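Local coordinates for protein glycerate dehydrogenase (Bacillus sp. 5mfcol3.1, PDB 6P2I) that reduces acyclic imino acids with NADPH, intercepting the imines made by a partner oxidase, and is built like the D-2-hydroxyacid dehydrogenases, at residues S98-A103 and G154-E159; G146-G151 and V184-L189; I200-D205 and T227-L232. All coordinates share one frame; numbering follows the deposited sequence.

Contact 1: S98-A103 and G154-E159. With NAP (NADP nicotinamide-adenine-dinucleotide phosphate), chain C; EDO (1,2-ethanediol), chain I.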
loop_
_atom_site.group_PDB
_atom_site.type_symbol
_atom_site.label_atom_id
_atom_site.label_comp_id
_atom_site.label_asym_id
_atom_site.label_seq_id
_atom_site.Cartn_x
_atom_site.Cartn_y
_atom_site.Cartn_z
ATOM N N SER A 98 -11.777 10.436 10.338
ATOM C CA SER A 98 -10.581 9.983 9.636
ATOM C C SER A 98 -10.455 8.468 9.532
ATOM O O SER A 98 -9.459 7.995 8.983
ATOM C CB SER A 98 -9.315 10.527 10.313
ATOM O OG SER A 98 -9.027 9.793 11.492
ATOM N N LYS A 99 -11.414 7.699 10.042
ATOM C CA LYS A 99 -11.141 6.273 10.239
ATOM C C LYS A 99 -10.850 5.554 8.924
ATOM O O LYS A 99 -9.993 4.660 8.890
ATOM C CB LYS A 99 -12.273 5.590 11.011
ATOM C CG LYS A 99 -13.635 5.456 10.342
ATOM C CD LYS A 99 -14.618 4.804 11.338
ATOM C CE LYS A 99 -16.011 4.630 10.722
ATOM N NZ LYS A 99 -16.915 3.780 11.563
ATOM N N GLN A 100 -11.519 5.936 7.831
ATOM C CA GLN A 100 -11.215 5.285 6.552
ATOM C C GLN A 100 -9.854 5.724 6.025
ATOM O O GLN A 100 -9.078 4.898 5.520
ATOM C CB GLN A 100 -12.310 5.579 5.521
ATOM C CG GLN A 100 -12.086 4.874 4.179
ATOM C CD GLN A 100 -12.307 3.380 4.276
ATOM O OE1 GLN A 100 -13.103 2.906 5.096
ATOM N NE2 GLN A 100 -11.608 2.618 3.429
ATOM N N ALA A 101 -9.554 7.023 6.120
ATOM C CA ALA A 101 -8.249 7.529 5.700
ATOM C C ALA A 101 -7.119 6.845 6.465
ATOM O O ALA A 101 -6.124 6.413 5.870
ATOM C CB ALA A 101 -8.188 9.048 5.900
ATOM N N VAL A 102 -7.261 6.715 7.788
ATOM C CA VAL A 102 -6.174 6.139 8.573
ATOM C C VAL A 102 -6.055 4.647 8.294
ATOM O O VAL A 102 -4.947 4.114 8.164
ATOM C CB VAL A 102 -6.368 6.420 10.075
ATOM C CG1 VAL A 102 -5.269 5.740 10.897
ATOM C CG2 VAL A 102 -6.348 7.931 10.318
ATOM N N ALA A 103 -7.191 3.949 8.207
ATOM C CA ALA A 103 -7.142 2.524 7.899
ATOM C C ALA A 103 -6.460 2.272 6.558
ATOM O O ALA A 103 -5.635 1.357 6.438
ATOM C CB ALA A 103 -8.554 1.938 7.906
ATOM N N GLY A 154 -9.433 0.630 14.416
ATOM C CA GLY A 154 -9.053 -0.777 14.417
ATOM C C GLY A 154 -10.059 -1.650 13.690
ATOM O O GLY A 154 -9.682 -2.541 12.924
ATOM N N GLN A 155 -11.351 -1.386 13.890
ATOM C CA GLN A 155 -12.365 -2.190 13.203
ATOM C C GLN A 155 -12.382 -1.923 11.706
ATOM O O GLN A 155 -12.707 -2.823 10.921
ATOM C CB GLN A 155 -13.743 -1.923 13.800
ATOM C CG GLN A 155 -13.936 -2.597 15.140
ATOM C CD GLN A 155 -15.281 -2.277 15.750
ATOM O OE1 GLN A 155 -16.306 -2.362 15.080
ATOM N NE2 GLN A 155 -15.287 -1.908 17.027
ATOM N N THR A 156 -12.064 -0.700 11.287
ATOM C CA THR A 156 -11.982 -0.424 9.856
ATOM C C THR A 156 -10.806 -1.162 9.238
ATOM O O THR A 156 -10.933 -1.744 8.150
ATOM C CB THR A 156 -11.884 1.088 9.600
ATOM O OG1 THR A 156 -12.955 1.760 10.278
ATOM C CG2 THR A 156 -12.013 1.382 8.112
ATOM N N VAL A 157 -9.665 -1.175 9.930
ATOM C CA VAL A 157 -8.523 -1.954 9.461
ATOM C C VAL A 157 -8.891 -3.430 9.383
ATOM O O VAL A 157 -8.548 -4.123 8.411
ATOM C CB VAL A 157 -7.304 -1.727 10.373
ATOM C CG1 VAL A 157 -6.187 -2.738 10.047
ATOM C CG2 VAL A 157 -6.790 -0.298 10.228
ATOM N N ALA A 158 -9.602 -3.933 10.396
ATOM C CA ALA A 158 -10.006 -5.341 10.373
ATOM C C ALA A 158 -10.872 -5.655 9.159
ATOM O O ALA A 158 -10.742 -6.729 8.556
ATOM C CB ALA A 158 -10.741 -5.704 11.665
ATOM N N GLU A 159 -11.778 -4.744 8.791
ATOM C CA GLU A 159 -12.637 -5.001 7.635
ATOM C C GLU A 159 -11.808 -5.158 6.373
ATOM O O GLU A 159 -12.040 -6.073 5.570
ATOM C CB GLU A 159 -13.642 -3.868 7.439
ATOM C CG GLU A 159 -14.673 -3.701 8.504
ATOM C CD GLU A 159 -15.621 -2.572 8.153
ATOM O OE1 GLU A 159 -16.146 -2.576 7.016
ATOM O OE2 GLU A 159 -15.814 -1.672 8.996
HETATM P PA NAP C . -11.590 4.395 19.680
HETATM O O1A NAP C . -11.778 5.088 21.013
HETATM O O2A NAP C . -12.781 4.134 18.806
HETATM O O5B NAP C . -10.883 2.991 19.962
HETATM C C5B NAP C . -9.832 2.869 20.915
HETATM C C4B NAP C . -9.550 1.381 21.088
HETATM O O4B NAP C . -8.432 1.256 21.970
HETATM C C3B NAP C . -10.714 0.640 21.752
HETATM O O3B NAP C . -10.716 -0.730 21.305
HETATM C C2B NAP C . -10.349 0.654 23.216
HETATM O O2B NAP C . -10.933 -0.415 23.945
HETATM C C1B NAP C . -8.849 0.463 23.088
HETATM N N9A NAP C . -8.155 0.838 24.329
HETATM C C8A NAP C . -8.284 1.990 25.017
HETATM N N7A NAP C . -7.502 1.965 26.125
HETATM C C5A NAP C . -6.887 0.768 26.147
HETATM C C6A NAP C . -5.926 0.084 27.034
HETATM N N6A NAP C . -5.466 0.694 28.152
HETATM N N1A NAP C . -5.530 -1.157 26.684
HETATM C C2A NAP C . -5.978 -1.779 25.571
HETATM N N3A NAP C . -6.853 -1.226 24.709
HETATM C C4A NAP C . -7.325 0.029 24.960
HETATM O O3 NAP C . -10.425 5.230 18.935
HETATM P PN NAP C . -10.172 5.361 17.352
HETATM O O1N NAP C . -11.196 6.280 16.736
HETATM O O2N NAP C . -9.997 3.985 16.750
HETATM O O5D NAP C . -8.771 6.147 17.362
HETATM C C5D NAP C . -7.620 5.559 17.979
HETATM C C4D NAP C . -6.449 6.531 17.956
HETATM O O4D NAP C . -6.060 6.764 16.605
HETATM C C3D NAP C . -6.772 7.925 18.473
HETATM O O3D NAP C . -6.727 8.009 19.905
HETATM C C2D NAP C . -5.707 8.773 17.792
HETATM O O2D NAP C . -4.595 8.947 18.679
HETATM C C1D NAP C . -5.300 7.965 16.557
HETATM N N1N NAP C . -5.594 8.714 15.329
HETATM C C2N NAP C . -4.604 8.959 14.453
HETATM C C3N NAP C . -4.838 9.682 13.287
HETATM C C7N NAP C . -3.708 9.970 12.330
HETATM O O7N NAP C . -3.845 10.851 11.493
HETATM N N7N NAP C . -2.547 9.309 12.441
HETATM C C4N NAP C . -6.129 10.155 13.035
HETATM C C5N NAP C . -7.141 9.898 13.963
HETATM C C6N NAP C . -6.840 9.164 15.105
HETATM P P2B NAP C . -12.409 -0.344 24.595
HETATM O O1X NAP C . -12.420 0.909 25.453
HETATM O O2X NAP C . -13.354 -0.240 23.428
HETATM O O3X NAP C . -12.524 -1.652 25.331
HETATM C C1 EDO I . -13.268 -0.527 4.923
HETATM O O1 EDO I . -14.222 0.536 5.101
HETATM C C2 EDO I . -13.265 -0.981 3.468
HETATM O O2 EDO I . -12.628 0.002 2.640
#
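Apolar contact between A103 and the pair T156 and V157 carries the meeting of 98-103 with 154-159. The methyl CB of A103 lies 3.5 Å from T156 CG2 and 3.7 Å from V157 CG2, fitting between successive residues of the other helix. T156 turns CG2 anti to its backbone N (its OG1 torsion is -53°), which puts this methyl beside A103 CB while OG1 points to the other flank. There the aliphatic part of K99 runs across T156 at about a right angle, with CD 3.6 Å from OG1.

No hydrogen bond joins the two segments; their polar groups have other partners. T156 OG1 is hydrogen-bonded to the carbonyl of Q152 in its own helix, and K99 NZ to the side chains of Q96 and Q152. Q100 bends at chi2 (71°), and its amide holds a 1,2-ethanediol, probably from the crystallisation liquor: diol O1 donates to Q100 OE1 at 2.6 Å, and Q100 NE2, also bonded to E104 OE2, donates to diol O2 at 2.9 Å.

On the cofactor side, V102 CG2 comes within 3.5 Å of nicotinamide C4N.

The axes of these short helix segments approach to 8.7 Å with a signed crossing angle of -57°. They belong to helices 99-114 and 152-163, the second of which lies with V157 against I145 and L147 of strand 144-148, while E139 of the second subunit packs on Q100 and A101.

Contact 2: G146-G151 and V184-L189. With NAP (NADP nicotinamide-adenine-dinucleotide phosphate), chain C.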
loop_
_atom_site.group_PDB
_atom_site.type_symbol
_atom_site.label_atom_id
_atom_site.label_comp_id
_atom_site.label_asym_id
_atom_site.label_seq_id
_atom_site.Cartn_x
_atom_site.Cartn_y
_atom_site.Cartn_z
ATOM N N GLY A 146 -2.314 -8.167 13.974
ATOM C CA GLY A 146 -2.733 -7.976 15.349
ATOM C C GLY A 146 -2.986 -6.506 15.604
ATOM O O GLY A 146 -2.113 -5.660 15.368
ATOM N N LEU A 147 -4.190 -6.189 16.053
ATOM C CA LEU A 147 -4.640 -4.810 16.218
ATOM C C LEU A 147 -4.676 -4.499 17.708
ATOM O O LEU A 147 -5.473 -5.080 18.451
ATOM C CB LEU A 147 -6.006 -4.622 15.562
ATOM C CG LEU A 147 -6.077 -5.069 14.092
ATOM C CD1 LEU A 147 -7.507 -5.009 13.544
ATOM C CD2 LEU A 147 -5.142 -4.218 13.244
ATOM N N ILE A 148 -3.793 -3.604 18.155
ATOM C CA ILE A 148 -3.787 -3.150 19.541
ATOM C C ILE A 148 -4.734 -1.953 19.588
ATOM O O ILE A 148 -4.360 -0.831 19.233
ATOM C CB ILE A 148 -2.378 -2.799 20.024
ATOM C CG1 ILE A 148 -1.456 -4.016 19.929
ATOM C CG2 ILE A 148 -2.412 -2.238 21.467
ATOM C CD1 ILE A 148 0.010 -3.699 20.188
ATOM N N GLY A 149 -5.978 -2.205 19.999
ATOM C CA GLY A 149 -7.046 -1.234 19.850
ATOM C C GLY A 149 -7.941 -1.624 18.695
ATOM O O GLY A 149 -7.469 -1.769 17.561
ATOM N N ILE A 150 -9.229 -1.837 18.973
ATOM C CA ILE A 150 -10.157 -2.349 17.974
ATOM C C ILE A 150 -11.451 -1.552 18.077
ATOM O O ILE A 150 -12.552 -2.118 18.150
ATOM C CB ILE A 150 -10.379 -3.869 18.136
ATOM C CG1 ILE A 150 -10.626 -4.236 19.603
ATOM C CG2 ILE A 150 -9.172 -4.639 17.625
ATOM C CD1 ILE A 150 -10.788 -5.741 19.822
ATOM N N GLY A 151 -11.316 -0.232 18.075
ATOM C CA GLY A 151 -12.423 0.702 18.066
ATOM C C GLY A 151 -12.757 1.137 16.655
ATOM O O GLY A 151 -12.778 0.318 15.728
ATOM N N VAL A 184 -7.127 -11.520 22.036
ATOM C CA VAL A 184 -6.038 -12.172 22.755
ATOM C C VAL A 184 -5.411 -11.146 23.693
ATOM O O VAL A 184 -5.680 -9.948 23.595
ATOM C CB VAL A 184 -4.973 -12.729 21.788
ATOM C CG1 VAL A 184 -5.600 -13.739 20.824
ATOM C CG2 VAL A 184 -4.332 -11.590 21.013
ATOM N N ASP A 185 -4.550 -11.619 24.600
ATOM C CA ASP A 185 -3.774 -10.665 25.384
ATOM C C ASP A 185 -2.557 -10.183 24.581
ATOM O O ASP A 185 -2.252 -10.694 23.495
ATOM C CB ASP A 185 -3.397 -11.254 26.757
ATOM C CG ASP A 185 -2.292 -12.317 26.705
ATOM O OD1 ASP A 185 -1.791 -12.682 25.627
ATOM O OD2 ASP A 185 -1.924 -12.810 27.793
ATOM N N ILE A 186 -1.873 -9.159 25.108
ATOM C CA ILE A 186 -0.867 -8.464 24.302
ATOM C C ILE A 186 0.360 -9.344 24.077
ATOM O O ILE A 186 1.021 -9.243 23.032
ATOM C CB ILE A 186 -0.492 -7.114 24.946
ATOM C CG1 ILE A 186 0.369 -6.282 23.995
ATOM C CG2 ILE A 186 0.222 -7.312 26.295
ATOM C CD1 ILE A 186 0.117 -4.776 24.102
ATOM N N THR A 187 0.682 -10.218 25.033
ATOM C CA THR A 187 1.815 -11.119 24.865
ATOM C C THR A 187 1.582 -12.056 23.688
ATOM O O THR A 187 2.446 -12.201 22.812
ATOM C CB THR A 187 2.053 -11.913 26.151
ATOM O OG1 THR A 187 2.462 -11.020 27.194
ATOM C CG2 THR A 187 3.127 -12.973 25.951
ATOM N N GLU A 188 0.410 -12.694 23.641
ATOM C CA GLU A 188 0.094 -13.536 22.492
ATOM C C GLU A 188 0.044 -12.721 21.210
ATOM O O GLU A 188 0.518 -13.174 20.164
ATOM C CB GLU A 188 -1.228 -14.272 22.696
ATOM C CG GLU A 188 -1.518 -15.220 21.546
ATOM C CD GLU A 188 -2.737 -16.080 21.767
ATOM O OE1 GLU A 188 -3.405 -15.916 22.809
ATOM O OE2 GLU A 188 -3.023 -16.927 20.892
ATOM N N LEU A 189 -0.518 -11.510 21.264
ATOM C CA LEU A 189 -0.563 -10.699 20.053
ATOM C C LEU A 189 0.838 -10.446 19.514
ATOM O O LEU A 189 1.082 -10.589 18.308
ATOM C CB LEU A 189 -1.267 -9.370 20.320
ATOM C CG LEU A 189 -1.613 -8.527 19.091
ATOM C CD1 LEU A 189 -2.895 -7.745 19.353
ATOM C CD2 LEU A 189 -0.465 -7.572 18.667
HETATM P PA NAP C . -11.590 4.395 19.680
HETATM O O1A NAP C . -11.778 5.088 21.013
HETATM O O2A NAP C . -12.781 4.134 18.806
HETATM O O5B NAP C . -10.883 2.991 19.962
HETATM C C5B NAP C . -9.832 2.869 20.915
HETATM C C4B NAP C . -9.550 1.381 21.088
HETATM O O4B NAP C . -8.432 1.256 21.970
HETATM C C3B NAP C . -10.714 0.640 21.752
HETATM O O3B NAP C . -10.716 -0.730 21.305
HETATM C C2B NAP C . -10.349 0.654 23.216
HETATM O O2B NAP C . -10.933 -0.415 23.945
HETATM C C1B NAP C . -8.849 0.463 23.088
HETATM N N9A NAP C . -8.155 0.838 24.329
HETATM C C8A NAP C . -8.284 1.990 25.017
HETATM N N7A NAP C . -7.502 1.965 26.125
HETATM C C5A NAP C . -6.887 0.768 26.147
HETATM C C6A NAP C . -5.926 0.084 27.034
HETATM N N6A NAP C . -5.466 0.694 28.152
HETATM N N1A NAP C . -5.530 -1.157 26.684
HETATM C C2A NAP C . -5.978 -1.779 25.571
HETATM N N3A NAP C . -6.853 -1.226 24.709
HETATM C C4A NAP C . -7.325 0.029 24.960
HETATM O O3 NAP C . -10.425 5.230 18.935
HETATM P PN NAP C . -10.172 5.361 17.352
HETATM O O1N NAP C . -11.196 6.280 16.736
HETATM O O2N NAP C . -9.997 3.985 16.750
HETATM O O5D NAP C . -8.771 6.147 17.362
HETATM C C5D NAP C . -7.620 5.559 17.979
HETATM C C4D NAP C . -6.449 6.531 17.956
HETATM O O4D NAP C . -6.060 6.764 16.605
HETATM C C3D NAP C . -6.772 7.925 18.473
HETATM O O3D NAP C . -6.727 8.009 19.905
HETATM C C2D NAP C . -5.707 8.773 17.792
HETATM O O2D NAP C . -4.595 8.947 18.679
HETATM C C1D NAP C . -5.300 7.965 16.557
HETATM N N1N NAP C . -5.594 8.714 15.329
HETATM C C2N NAP C . -4.604 8.959 14.453
HETATM C C3N NAP C . -4.838 9.682 13.287
HETATM C C7N NAP C . -3.708 9.970 12.330
HETATM O O7N NAP C . -3.845 10.851 11.493
HETATM N N7N NAP C . -2.547 9.309 12.441
HETATM C C4N NAP C . -6.129 10.155 13.035
HETATM C C5N NAP C . -7.141 9.898 13.963
HETATM C C6N NAP C . -6.840 9.164 15.105
HETATM P P2B NAP C . -12.409 -0.344 24.595
HETATM O O1X NAP C . -12.420 0.909 25.453
HETATM O O2X NAP C . -13.354 -0.240 23.428
HETATM O O3X NAP C . -12.524 -1.652 25.331
#
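The end of strand 144-148, just before the glycine-rich turn of the NADP-binding Rossmann domain, packs on helix 186-192 through I148, I186 and L189. No hydrogen bond crosses it, and the side-chain pairs are apolar. L189 extends toward the strand, its CG anti to the backbone N (chi1 -169°) and 3.9 Å from G146 CA; a side chain at G146 would clash with that CG. The leucine then forks: CD1 lies 3.8 Å from L147 O, and CD2 is 3.9 Å from I148 CG1. I148 meets I186 with its far end, the two CD1 methyls standing 4.1 Å apart.

The helix start is fixed by D185, the N-cap residue, whose OD1 accepts from E188 N at 3.0 Å (N-H...O 167°). L171 and I196, on the flanking strands, continue the hydrophobic layer around L189.

Past I148 the chain turns against the adenosine ribose of the cofactor. I150 N donates to its O3B at 3.0 Å, and a side chain at G151 would run into the cofactor's O5B. Strand 144-148, this turn, helix 152-163 and strand 167-171 make up the beta-alpha-beta unit of a Rossmann fold, with G149, G151 and G154 spaced as in GxGxxG, consistent with the classical dinucleotide-binding turn.

Contact 3: I200-D205 and T227-L232. With NAP (NADP nicotinamide-adenine-dinucleotide phosphate), chain C.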
loop_
_atom_site.group_PDB
_atom_site.type_symbol
_atom_site.label_atom_id
_atom_site.label_comp_id
_atom_site.label_asym_id
_atom_site.label_seq_id
_atom_site.Cartn_x
_atom_site.Cartn_y
_atom_site.Cartn_z
ATOM N N ILE A 200 -4.981 2.903 19.379
ATOM C CA ILE A 200 -5.302 3.082 20.789
ATOM C C ILE A 200 -4.992 4.519 21.189
ATOM O O ILE A 200 -4.022 5.107 20.687
ATOM C CB ILE A 200 -4.527 2.045 21.624
ATOM C CG1 ILE A 200 -4.987 2.001 23.071
ATOM C CG2 ILE A 200 -3.020 2.261 21.523
ATOM C CD1 ILE A 200 -4.241 0.968 23.877
ATOM N N PRO A 201 -5.807 5.134 22.037
ATOM C CA PRO A 201 -5.501 6.494 22.496
ATOM C C PRO A 201 -4.298 6.496 23.415
ATOM O O PRO A 201 -3.999 5.511 24.095
ATOM C CB PRO A 201 -6.769 6.906 23.244
ATOM C CG PRO A 201 -7.305 5.618 23.765
ATOM C CD PRO A 201 -7.052 4.628 22.648
ATOM N N ARG A 202 -3.605 7.628 23.439
ATOM C CA ARG A 202 -2.508 7.833 24.374
ATOM C C ARG A 202 -3.024 8.418 25.682
ATOM O O ARG A 202 -3.697 9.455 25.687
ATOM C CB ARG A 202 -1.454 8.757 23.769
ATOM C CG ARG A 202 -0.330 9.100 24.730
ATOM C CD ARG A 202 0.187 10.490 24.455
ATOM N NE ARG A 202 1.369 10.798 25.242
ATOM C CZ ARG A 202 2.146 11.851 25.020
ATOM N NH1 ARG A 202 1.861 12.684 24.027
ATOM N NH2 ARG A 202 3.208 12.066 25.783
ATOM N N ASN A 203 -2.719 7.748 26.788
ATOM C CA ASN A 203 -2.984 8.292 28.115
ATOM C C ASN A 203 -1.977 7.679 29.077
ATOM O O ASN A 203 -1.059 6.966 28.663
ATOM C CB ASN A 203 -4.436 8.040 28.541
ATOM C CG ASN A 203 -4.829 6.583 28.435
ATOM O OD1 ASN A 203 -4.123 5.703 28.920
ATOM N ND2 ASN A 203 -5.953 6.320 27.785
ATOM N N ALA A 204 -2.140 7.980 30.370
ATOM C CA ALA A 204 -1.211 7.477 31.376
ATOM C C ALA A 204 -1.139 5.952 31.375
ATOM O O ALA A 204 -0.083 5.382 31.673
ATOM C CB ALA A 204 -1.611 8.000 32.758
ATOM N N ASP A 205 -2.239 5.276 31.025
ATOM C CA ASP A 205 -2.263 3.816 31.016
ATOM C C ASP A 205 -1.566 3.225 29.797
ATOM O O ASP A 205 -0.968 2.146 29.890
ATOM C CB ASP A 205 -3.706 3.310 31.063
ATOM C CG ASP A 205 -4.438 3.734 32.322
ATOM O OD1 ASP A 205 -3.772 4.094 33.317
ATOM O OD2 ASP A 205 -5.689 3.705 32.310
ATOM N N THR A 227 0.074 4.333 13.465
ATOM C CA THR A 227 -0.620 5.568 13.126
ATOM C C THR A 227 -1.080 6.319 14.366
ATOM O O THR A 227 -1.867 7.261 14.244
ATOM C CB THR A 227 -1.823 5.297 12.222
ATOM O OG1 THR A 227 -2.708 4.359 12.854
ATOM C CG2 THR A 227 -1.389 4.691 10.889
ATOM N N CYS A 228 -0.630 5.912 15.554
ATOM C CA CYS A 228 -0.961 6.599 16.793
ATOM C C CYS A 228 0.285 7.303 17.335
ATOM O O CYS A 228 1.299 7.439 16.644
ATOM C CB CYS A 228 -1.551 5.610 17.794
ATOM S SG CYS A 228 -3.150 4.935 17.289
ATOM N N ARG A 229 0.195 7.769 18.581
ATOM C CA ARG A 229 1.290 8.528 19.172
ATOM C C ARG A 229 2.561 7.689 19.235
ATOM O O ARG A 229 2.517 6.481 19.484
ATOM C CB ARG A 229 0.910 9.002 20.575
ATOM C CG ARG A 229 -0.040 10.188 20.589
ATOM C CD ARG A 229 0.687 11.479 20.240
ATOM N NE ARG A 229 0.098 12.636 20.910
ATOM C CZ ARG A 229 0.695 13.817 21.008
ATOM N NH1 ARG A 229 0.091 14.819 21.634
ATOM N NH2 ARG A 229 1.894 13.996 20.472
ATOM N N GLY A 230 3.703 8.341 18.999
ATOM C CA GLY A 230 4.975 7.653 19.153
ATOM C C GLY A 230 5.231 7.208 20.579
ATOM O O GLY A 230 5.901 6.195 20.811
ATOM N N ASN A 231 4.681 7.947 21.548
ATOM C CA ASN A 231 4.835 7.676 22.972
ATOM C C ASN A 231 4.212 6.363 23.421
ATOM O O ASN A 231 4.426 5.963 24.572
ATOM C CB ASN A 231 4.212 8.832 23.756
ATOM C CG ASN A 231 4.498 10.171 23.118
ATOM O OD1 ASN A 231 3.885 10.545 22.106
ATOM N ND2 ASN A 231 5.455 10.895 23.686
ATOM N N LEU A 232 3.432 5.699 22.564
ATOM C CA LEU A 232 2.884 4.393 22.910
ATOM C C LEU A 232 3.957 3.320 22.938
ATOM O O LEU A 232 3.725 2.243 23.497
ATOM C CB LEU A 232 1.798 3.990 21.908
ATOM C CG LEU A 232 0.566 4.891 21.852
ATOM C CD1 LEU A 232 -0.330 4.455 20.737
ATOM C CD2 LEU A 232 -0.184 4.837 23.177
HETATM P PA NAP C . -11.590 4.395 19.680
HETATM O O1A NAP C . -11.778 5.088 21.013
HETATM O O2A NAP C . -12.781 4.134 18.806
HETATM O O5B NAP C . -10.883 2.991 19.962
HETATM C C5B NAP C . -9.832 2.869 20.915
HETATM C C4B NAP C . -9.550 1.381 21.088
HETATM O O4B NAP C . -8.432 1.256 21.970
HETATM C C3B NAP C . -10.714 0.640 21.752
HETATM O O3B NAP C . -10.716 -0.730 21.305
HETATM C C2B NAP C . -10.349 0.654 23.216
HETATM O O2B NAP C . -10.933 -0.415 23.945
HETATM C C1B NAP C . -8.849 0.463 23.088
HETATM N N9A NAP C . -8.155 0.838 24.329
HETATM C C8A NAP C . -8.284 1.990 25.017
HETATM N N7A NAP C . -7.502 1.965 26.125
HETATM C C5A NAP C . -6.887 0.768 26.147
HETATM C C6A NAP C . -5.926 0.084 27.034
HETATM N N6A NAP C . -5.466 0.694 28.152
HETATM N N1A NAP C . -5.530 -1.157 26.684
HETATM C C2A NAP C . -5.978 -1.779 25.571
HETATM N N3A NAP C . -6.853 -1.226 24.709
HETATM C C4A NAP C . -7.325 0.029 24.960
HETATM O O3 NAP C . -10.425 5.230 18.935
HETATM P PN NAP C . -10.172 5.361 17.352
HETATM O O1N NAP C . -11.196 6.280 16.736
HETATM O O2N NAP C . -9.997 3.985 16.750
HETATM O O5D NAP C . -8.771 6.147 17.362
HETATM C C5D NAP C . -7.620 5.559 17.979
HETATM C C4D NAP C . -6.449 6.531 17.956
HETATM O O4D NAP C . -6.060 6.764 16.605
HETATM C C3D NAP C . -6.772 7.925 18.473
HETATM O O3D NAP C . -6.727 8.009 19.905
HETATM C C2D NAP C . -5.707 8.773 17.792
HETATM O O2D NAP C . -4.595 8.947 18.679
HETATM C C1D NAP C . -5.300 7.965 16.557
HETATM N N1N NAP C . -5.594 8.714 15.329
HETATM C C2N NAP C . -4.604 8.959 14.453
HETATM C C3N NAP C . -4.838 9.682 13.287
HETATM C C7N NAP C . -3.708 9.970 12.330
HETATM O O7N NAP C . -3.845 10.851 11.493
HETATM N N7N NAP C . -2.547 9.309 12.441
HETATM C C4N NAP C . -6.129 10.155 13.035
HETATM C C5N NAP C . -7.141 9.898 13.963
HETATM C C6N NAP C . -6.840 9.164 15.105
HETATM P P2B NAP C . -12.409 -0.344 24.595
HETATM O O1X NAP C . -12.420 0.909 25.453
HETATM O O2X NAP C . -13.354 -0.240 23.428
HETATM O O3X NAP C . -12.524 -1.652 25.331
HETATM O O HOH W 1 -2.464 7.431 20.225
#
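Two arginines of like charge, R202 and R229, sit against each other with their guanidinium planes 82° apart. The two loops follow strands 195-198 and 223-226 of the Rossmann sheet, and both line the cofactor site. R202 NH1 stands over the centre of the R229 guanidinium, 3.4 Å from its CZ, the edge of one group meeting the face of the other. This holds for one of two modelled conformers of R229 and is therefore tentative; R229 also belongs to the D-arginine pocket, its side chain about 7 Å from the ligand. Acidic partners probably offset the repulsion: R202 NE forms a salt bridge with E207, and R229 NE one with D77.

The amide of N231 covers one face of R202. Its plane is only 10° from that of the guanidinium, and CG lies over the centre; R202 NH2 and N231 ND2, both donors, are close without bonding. An alanine at R202 would probably leave E207 without its salt-bridge mate and uncover the faces of N231 and R229 that the guanidinium now meets.

Nearer the cofactor, L232 CD1 packs at 3.6 Å on I200 CG2. The other branch of I200, its CG1 anti to the backbone N (chi1 -170°), turns to the adenine, with CD1 3.4 Å from C4A. I200 N gives a weak hydrogen bond to C228 SG. T227 O accepts from the nicotinamide amide N7N at 2.8 Å.

One water joins both loops to the cofactor: it donates to I200 O at 2.8 Å, accepts from R229 N, and is hydrogen-bonded to O2D of the nicotinamide ribose.

Overall arrangement
All three contacts reach the same NADP molecule. Contacts 2 and 3 lie entirely on the seven-stranded parallel sheet and its connections, their centres about 14 Å apart. Contact 1, centred about 15 Å from contact 2 and 17 Å from contact 3, ties helix 99-114 to the helix following strand 144-148. Along the chain, contacts 1 and 2 interleave, strand 144-148 leading into helix 152-163, whereas contact 3 comes after both. They also touch directly: L147 packs on A158, V102 on T227, and I148 O on I200. Together they line the cofactor from nicotinamide to adenine, which is consistent with one Rossmann domain presenting NADPH for imine reduction.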